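Local atomic coordinates of Iron(3+)-hydroxamate-binding protein FhuD (PDB entry 3G9Q), a protein that binds iron(3+)-hydroxamate complexes such as ferrichrome and hands them to the membrane-bound permease of the FhuCBGD ABC transporter. Residues A[130-135]-A[260-265]. Numbering follows the deposited sequence.
Sequences KKVAAA and GQLEFI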
# COMPACT_ATOMS: atom_id res chain seq x y z
N LYS A 130 17.40 -0.95 5.60
CA LYS A 130 18.35 0.13 5.79
C LYS A 130 17.60 1.47 5.76
O LYS A 130 17.98 2.44 6.43
CB LYS A 130 19.43 0.11 4.70
CG LYS A 130 20.53 1.16 4.88
CD LYS A 130 21.66 1.00 3.86
CE LYS A 130 22.74 2.06 4.09
NZ LYS A 130 22.10 3.42 4.13
N LYS A 131 16.52 1.51 4.98
CA LYS A 131 15.70 2.70 4.89
C LYS A 131 14.79 2.79 6.10
O LYS A 131 14.58 3.87 6.66
CB LYS A 131 14.85 2.71 3.62
CG LYS A 131 15.64 2.83 2.33
CD LYS A 131 14.87 3.67 1.32
CE LYS A 131 15.56 3.68 -0.02
NZ LYS A 131 15.55 2.33 -0.63
N VAL A 132 14.23 1.66 6.51
CA VAL A 132 13.36 1.68 7.67
C VAL A 132 14.13 2.19 8.88
O VAL A 132 13.76 3.20 9.49
CB VAL A 132 12.76 0.29 7.97
CG1 VAL A 132 12.08 0.31 9.33
CG2 VAL A 132 11.74 -0.08 6.88
N ALA A 133 15.22 1.51 9.21
CA ALA A 133 16.06 1.85 10.34
C ALA A 133 16.44 3.32 10.39
O ALA A 133 16.38 3.96 11.44
CB ALA A 133 17.33 1.01 10.30
N ALA A 134 16.87 3.84 9.25
CA ALA A 134 17.29 5.24 9.14
C ALA A 134 16.16 6.22 9.46
O ALA A 134 16.34 7.16 10.27
CB ALA A 134 17.82 5.50 7.75
N ALA A 135 15.02 6.00 8.83
CA ALA A 135 13.84 6.84 9.02
C ALA A 135 13.30 6.69 10.45
O ALA A 135 12.90 7.66 11.08
CB ALA A 135 12.75 6.47 7.99
N GLY A 260 7.74 4.44 -1.76
CA GLY A 260 7.15 5.75 -1.99
C GLY A 260 6.36 6.26 -0.79
O GLY A 260 6.39 7.45 -0.46
N GLN A 261 5.64 5.34 -0.14
CA GLN A 261 4.84 5.68 1.04
C GLN A 261 5.72 6.05 2.24
O GLN A 261 5.38 6.96 2.97
CB GLN A 261 3.93 4.51 1.44
CG GLN A 261 2.97 4.07 0.36
CD GLN A 261 2.15 2.87 0.78
OE1 GLN A 261 1.26 2.43 0.05
NE2 GLN A 261 2.43 2.33 1.96
N LEU A 262 6.83 5.34 2.43
CA LEU A 262 7.71 5.64 3.55
C LEU A 262 8.38 6.97 3.36
O LEU A 262 8.72 7.63 4.33
CB LEU A 262 8.78 4.56 3.75
CG LEU A 262 9.78 4.81 4.90
CD1 LEU A 262 9.05 5.04 6.22
CD2 LEU A 262 10.71 3.62 5.04
N GLU A 263 8.59 7.37 2.11
CA GLU A 263 9.22 8.66 1.83
C GLU A 263 8.22 9.75 2.22
O GLU A 263 8.55 10.71 2.92
CB GLU A 263 9.59 8.76 0.35
CG GLU A 263 10.49 9.94 -0.04
CD GLU A 263 10.65 10.10 -1.56
OE1 GLU A 263 11.06 9.12 -2.24
OE2 GLU A 263 10.36 11.20 -2.09
N PHE A 264 6.97 9.59 1.78
CA PHE A 264 5.95 10.57 2.10
C PHE A 264 5.72 10.69 3.61
O PHE A 264 5.55 11.80 4.12
CB PHE A 264 4.65 10.23 1.40
CG PHE A 264 3.48 11.02 1.89
CD1 PHE A 264 3.38 12.37 1.61
CD2 PHE A 264 2.49 10.43 2.65
CE1 PHE A 264 2.31 13.11 2.08
CE2 PHE A 264 1.42 11.17 3.13
CZ PHE A 264 1.33 12.51 2.84
N ILE A 265 5.70 9.56 4.31
CA ILE A 265 5.50 9.54 5.76
C ILE A 265 6.62 10.35 6.44
O ILE A 265 6.36 11.28 7.21
CB ILE A 265 5.56 8.08 6.34
CG1 ILE A 265 4.48 7.18 5.68
CG2 ILE A 265 5.44 8.12 7.87
CD1 ILE A 265 4.64 5.69 5.95
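Lys131, Val132 and Ala135 of helix 118-143 all meet the same partner, Leu262 of helix 255-270, an example of how one branched residue can bridge two well-spaced helices. Lys131 starts the contact with its root: its CB sits 4.5 Å from Leu262 CD2, and its carbonyl O, already accepting the helical bond from Ala135 N, lies near the same methyl. The rest of the lysine chain runs off toward the N-terminal side of the other helix, where NZ forms a salt bridge with Glu259, so the apolar contact has a charged pair beside it. Val132 is the nearest residue in register, its CA 8.0 Å from that of Leu262, and it offers CG2 to CD2 at 4.3 Å. One turn beyond Lys131, Ala135 points its methyl across the gap, CB lying 4.3 Å from Leu262 CD1. With chi1 at 179° and chi2 at 54°, Leu262 sends CD2 across the gap to Lys131 and Val132, while CD1 turns along the helix toward Ala135. The axes of segments 130-135 and 260-265 run almost parallel, 10° apart, with a closest approach of 11.3 Å, and the contact is correspondingly light. Ile171 and Leu176 also touch Leu262, tying it to helix 169-175 and the loop after it. Helix 118-143 is the long interdomain helix characteristic of this binding-protein family, linking the two lobes, and here the C-terminal helix packs alongside it.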